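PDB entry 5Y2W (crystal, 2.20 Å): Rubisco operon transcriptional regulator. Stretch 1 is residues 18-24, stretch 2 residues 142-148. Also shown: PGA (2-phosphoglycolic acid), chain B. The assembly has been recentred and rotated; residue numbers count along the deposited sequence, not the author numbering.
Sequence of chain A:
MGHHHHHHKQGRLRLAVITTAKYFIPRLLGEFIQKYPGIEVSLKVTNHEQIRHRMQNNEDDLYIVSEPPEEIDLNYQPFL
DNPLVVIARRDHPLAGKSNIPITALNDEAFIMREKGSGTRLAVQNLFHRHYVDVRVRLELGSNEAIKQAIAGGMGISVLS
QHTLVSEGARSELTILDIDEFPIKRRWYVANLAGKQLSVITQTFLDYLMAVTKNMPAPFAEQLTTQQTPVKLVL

Stretch 1 (18-24) ITTAKYF
Stretch 2 (142-148) SNEAIKQ

Residues 18-24 begin extended at Ile18 (phi/psi -69/161) and then coil tightly, Thr19 at -58/-37, Thr20 at -75/-11, Ala21 at -95/8 and Lys22 at -73/-16. Backbone hydrogen bonds from Ala21 N to Ile18 O (3.0 Å) and from Lys22 N to Thr19 O (3.3 Å) hold these bends. Residues 142-148 open with an extended Ser142 (-173/135) and enter a helix at Asn143, with phi/psi near -60/-40 and bonds such as Lys147 N to Asn143 O (3.0 Å). Ser142, chi1 t, is the N-cap: its OG accepts from Ala145 N at 3.1 Å and, weakly, from Glu144 N at 3.0 Å, so a short hydroxyl side chain satisfies amides that the first turn leaves free. The closest CA atoms across the stretches, those of Thr20 and Asn143, lie 7.5 Å apart, a gap bridged by side chains.

Asn143 (chi1 m, chi2 -64°) points toward the first stretch and donates from ND2 to Thr19 OG1 at 2.9 Å. Thr19 (chi1 p) suits this place because its hydroxyl can accept and donate together: OG1 also donates to PGA O2P at 2.6 Å, linking helix start to ligand. Thr20, also p, sends OG1 to PGA O1 (2.6 Å), while its methyl CG2 packs 3.7 Å from Asn143 ND2.

Glu144 leaves its backbone sideways, but chi1 -30°, chi2 m and chi3 -47° bring its carboxylate nearer. There OE2 forms a long salt bridge with Lys22 NZ (3.8 Å), reached through a p, t, p, t chain, so the buried charges offset one another. Tyr23 (chi1 m, chi2 -84°) points toward the helix, its OH 2.6 Å from Glu144 OE1, which sits at the ring edge near its plane. Together the stretches bury 228 Å², largely through Asn143, Glu144 and Tyr23.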

ATOM      1  N   ILE A  18       0.309   5.959   9.139  1.00 41.38           N
ATOM      2  CA  ILE A  18       0.532   6.524   7.809  1.00 39.91           C
ATOM      3  C   ILE A  18       1.206   5.509   6.869  1.00 37.59           C
ATOM      4  O   ILE A  18       1.836   4.557   7.314  1.00 36.80           O
ATOM      5  CB  ILE A  18       1.319   7.823   7.884  1.00 43.47           C
ATOM      6  CG1 ILE A  18       2.604   7.605   8.690  1.00 41.51           C
ATOM      7  CG2 ILE A  18       0.419   8.923   8.435  1.00 43.37           C
ATOM      8  CD1 ILE A  18       3.637   8.644   8.437  1.00 47.95           C
ATOM      9  N   THR A  19       1.118   5.748   5.563  1.00 36.03           N
ATOM     10  CA  THR A  19       1.440   4.722   4.596  1.00 34.17           C
ATOM     11  C   THR A  19       2.854   4.227   4.763  1.00 34.50           C
ATOM     12  O   THR A  19       3.127   3.049   4.618  1.00 38.29           O
ATOM     13  CB  THR A  19       1.296   5.240   3.158  1.00 32.75           C
ATOM     14  OG1 THR A  19       2.078   6.436   3.042  1.00 33.30           O
ATOM     15  CG2 THR A  19      -0.153   5.523   2.816  1.00 33.00           C
ATOM     16  N   THR A  20       3.758   5.116   5.082  1.00 32.02           N
ATOM     17  CA  THR A  20       5.168   4.790   5.035  1.00 33.66           C
ATOM     18  C   THR A  20       5.629   3.893   6.207  1.00 35.93           C
ATOM     19  O   THR A  20       6.770   3.390   6.246  1.00 35.18           O
ATOM     20  CB  THR A  20       5.974   6.099   5.025  1.00 35.02           C
ATOM     21  OG1 THR A  20       5.560   6.954   6.130  1.00 35.73           O
ATOM     22  CG2 THR A  20       5.694   6.828   3.756  1.00 37.11           C
ATOM     23  N   ALA A  21       4.749   3.739   7.184  1.00 36.28           N
ATOM     24  CA  ALA A  21       5.007   2.930   8.389  1.00 37.32           C
ATOM     25  C   ALA A  21       4.484   1.514   8.296  1.00 39.37           C
ATOM     26  O   ALA A  21       4.551   0.796   9.274  1.00 36.26           O
ATOM     27  CB  ALA A  21       4.383   3.620   9.595  1.00 37.02           C
ATOM     28  N   LYS A  22       4.008   1.104   7.114  1.00 34.23           N
ATOM     29  CA  LYS A  22       3.371  -0.176   6.913  1.00 39.71           C
ATOM     30  C   LYS A  22       4.358  -1.337   6.937  1.00 36.57           C
ATOM     31  O   LYS A  22       3.966  -2.470   7.020  1.00 37.48           O
ATOM     32  CB  LYS A  22       2.616  -0.188   5.572  1.00 40.75           C
ATOM     33  CG  LYS A  22       3.563   0.001   4.398  1.00 45.37           C
ATOM     34  CD  LYS A  22       2.972  -0.309   3.072  1.00 49.57           C
ATOM     35  CE  LYS A  22       1.783   0.547   2.904  1.00 57.09           C
ATOM     36  NZ  LYS A  22       1.361   0.304   1.535  1.00 65.17           N
ATOM     37  N   TYR A  23       5.647  -1.080   6.805  1.00 38.06           N
ATOM     38  CA  TYR A  23       6.602  -2.203   6.892  1.00 42.76           C
ATOM     39  C   TYR A  23       7.143  -2.344   8.314  1.00 43.23           C
ATOM     40  O   TYR A  23       7.170  -3.436   8.873  1.00 41.41           O
ATOM     41  CB  TYR A  23       7.776  -2.001   5.941  1.00 49.85           C
ATOM     42  CG  TYR A  23       7.398  -1.951   4.483  1.00 52.03           C
ATOM     43  CD1 TYR A  23       7.228  -3.135   3.742  1.00 59.43           C
ATOM     44  CD2 TYR A  23       7.278  -0.732   3.823  1.00 55.45           C
ATOM     45  CE1 TYR A  23       6.907  -3.097   2.381  1.00 58.92           C
ATOM     46  CE2 TYR A  23       6.962  -0.676   2.472  1.00 61.39           C
ATOM     47  CZ  TYR A  23       6.775  -1.862   1.753  1.00 60.47           C
ATOM     48  OH  TYR A  23       6.449  -1.786   0.410  1.00 61.62           O
ATOM     49  N   PHE A  24       7.544  -1.203   8.875  1.00 44.58           N
ATOM     50  CA  PHE A  24       8.150  -1.113  10.199  1.00 40.46           C
ATOM     51  C   PHE A  24       7.255  -1.589  11.308  1.00 41.85           C
ATOM     52  O   PHE A  24       7.628  -2.416  12.120  1.00 41.01           O
ATOM     53  CB  PHE A  24       8.465   0.319  10.492  1.00 43.39           C
ATOM     54  CG  PHE A  24       9.226   0.496  11.752  1.00 45.27           C
ATOM     55  CD1 PHE A  24      10.542   0.125  11.805  1.00 46.15           C
ATOM     56  CD2 PHE A  24       8.630   1.026  12.855  1.00 47.24           C
ATOM     57  CE1 PHE A  24      11.265   0.274  12.957  1.00 54.91           C
ATOM     58  CE2 PHE A  24       9.338   1.179  14.021  1.00 56.58           C
ATOM     59  CZ  PHE A  24      10.667   0.812  14.070  1.00 55.24           C
ATOM     60  N   SER A 142      -0.170   5.760  -3.986  1.00 37.48           N
ATOM     61  CA  SER A 142       0.481   4.698  -3.239  1.00 33.61           C
ATOM     62  C   SER A 142       1.947   4.892  -3.412  1.00 36.66           C
ATOM     63  O   SER A 142       2.399   5.186  -4.523  1.00 37.60           O
ATOM     64  CB  SER A 142       0.092   3.356  -3.842  1.00 37.81           C
ATOM     65  OG  SER A 142       1.075   2.366  -3.652  1.00 43.52           O
ATOM     66  N   ASN A 143       2.711   4.780  -2.332  1.00 38.35           N
ATOM     67  CA  ASN A 143       4.175   4.757  -2.444  1.00 41.55           C
ATOM     68  C   ASN A 143       4.703   3.659  -3.358  1.00 38.43           C
ATOM     69  O   ASN A 143       5.720   3.847  -4.043  1.00 37.08           O
ATOM     70  CB  ASN A 143       4.841   4.670  -1.075  1.00 39.76           C
ATOM     71  CG  ASN A 143       4.434   5.825  -0.157  1.00 39.61           C
ATOM     72  OD1 ASN A 143       4.709   7.008  -0.420  1.00 35.72           O
ATOM     73  ND2 ASN A 143       3.749   5.480   0.921  1.00 37.21           N
ATOM     74  N   GLU A 144       4.059   2.507  -3.365  1.00 34.01           N
ATOM     75  CA  GLU A 144       4.605   1.385  -4.122  1.00 38.62           C
ATOM     76  C   GLU A 144       4.356   1.719  -5.585  1.00 37.95           C
ATOM     77  O   GLU A 144       5.189   1.516  -6.397  1.00 37.34           O
ATOM     78  CB  GLU A 144       3.917   0.057  -3.804  1.00 44.25           C
ATOM     79  CG  GLU A 144       3.383  -0.035  -2.386  1.00 51.17           C
ATOM     80  CD  GLU A 144       4.535  -0.106  -1.441  1.00 58.84           C
ATOM     81  OE1 GLU A 144       5.413  -0.935  -1.804  1.00 58.21           O
ATOM     82  OE2 GLU A 144       4.597   0.666  -0.413  1.00 60.40           O
ATOM     83  N   ALA A 145       3.182   2.256  -5.890  1.00 41.19           N
ATOM     84  CA  ALA A 145       2.838   2.648  -7.282  1.00 40.01           C
ATOM     85  C   ALA A 145       3.874   3.610  -7.816  1.00 42.33           C
ATOM     86  O   ALA A 145       4.311   3.437  -8.929  1.00 38.38           O
ATOM     87  CB  ALA A 145       1.474   3.300  -7.316  1.00 39.30           C
ATOM     88  N   ILE A 146       4.281   4.590  -6.978  1.00 35.43           N
ATOM     89  CA  ILE A 146       5.246   5.533  -7.363  1.00 35.55           C
ATOM     90  C   ILE A 146       6.604   4.902  -7.579  1.00 38.53           C
ATOM     91  O   ILE A 146       7.279   5.217  -8.562  1.00 39.30           O
ATOM     92  CB  ILE A 146       5.372   6.703  -6.371  1.00 35.64           C
ATOM     93  CG1 ILE A 146       4.103   7.514  -6.373  1.00 34.37           C
ATOM     94  CG2 ILE A 146       6.525   7.581  -6.798  1.00 36.53           C
ATOM     95  CD1 ILE A 146       4.055   8.647  -5.381  1.00 36.90           C
ATOM     96  N   LYS A 147       7.027   3.983  -6.731  1.00 41.02           N
ATOM     97  CA  LYS A 147       8.323   3.306  -6.994  1.00 38.73           C
ATOM     98  C   LYS A 147       8.310   2.523  -8.328  1.00 37.56           C
ATOM     99  O   LYS A 147       9.303   2.498  -9.063  1.00 36.03           O
ATOM    100  CB  LYS A 147       8.670   2.340  -5.896  1.00 38.84           C
ATOM    101  CG  LYS A 147       9.023   3.065  -4.597  1.00 45.98           C
ATOM    102  CD  LYS A 147       9.590   2.111  -3.566  1.00 44.50           C
ATOM    103  CE  LYS A 147       8.549   1.189  -2.940  1.00 45.29           C
ATOM    104  NZ  LYS A 147       9.299   0.141  -2.201  1.00 45.94           N
ATOM    105  N   GLN A 148       7.232   1.793  -8.573  1.00 37.36           N
ATOM    106  CA  GLN A 148       7.021   1.168  -9.881  1.00 42.66           C
ATOM    107  C   GLN A 148       7.090   2.184 -11.024  1.00 36.66           C
ATOM    108  O   GLN A 148       7.749   1.957 -11.992  1.00 36.45           O
ATOM    109  CB  GLN A 148       5.656   0.475  -9.934  1.00 48.77           C
ATOM    110  CG  GLN A 148       5.673  -0.948  -9.446  1.00 57.61           C
ATOM    111  CD  GLN A 148       6.541  -1.848 -10.298  1.00 53.46           C
ATOM    112  OE1 GLN A 148       6.664  -1.676 -11.510  1.00 58.05           O
ATOM    113  NE2 GLN A 148       7.199  -2.777  -9.649  1.00 67.16           N
TER
HETATM  114  P   PGA B 401       1.304  10.148   3.657  1.00 38.71           P
HETATM  115  O1P PGA B 401       2.328  10.134   4.906  1.00 37.19           O
HETATM  116  O2P PGA B 401       0.860   8.735   3.473  1.00 38.65           O
HETATM  117  O3P PGA B 401       2.133  10.735   2.502  1.00 35.24           O
HETATM  118  O4P PGA B 401       0.131  10.901   4.165  1.00 32.70           O
HETATM  119  C2  PGA B 401       3.480   9.333   5.058  1.00 38.72           C
HETATM  120  C1  PGA B 401       4.666  10.108   5.618  1.00 42.33           C
HETATM  121  O1  PGA B 401       5.769   9.504   5.800  1.00 36.48           O
HETATM  122  O2  PGA B 401       4.496  11.317   5.878  1.00 40.77           O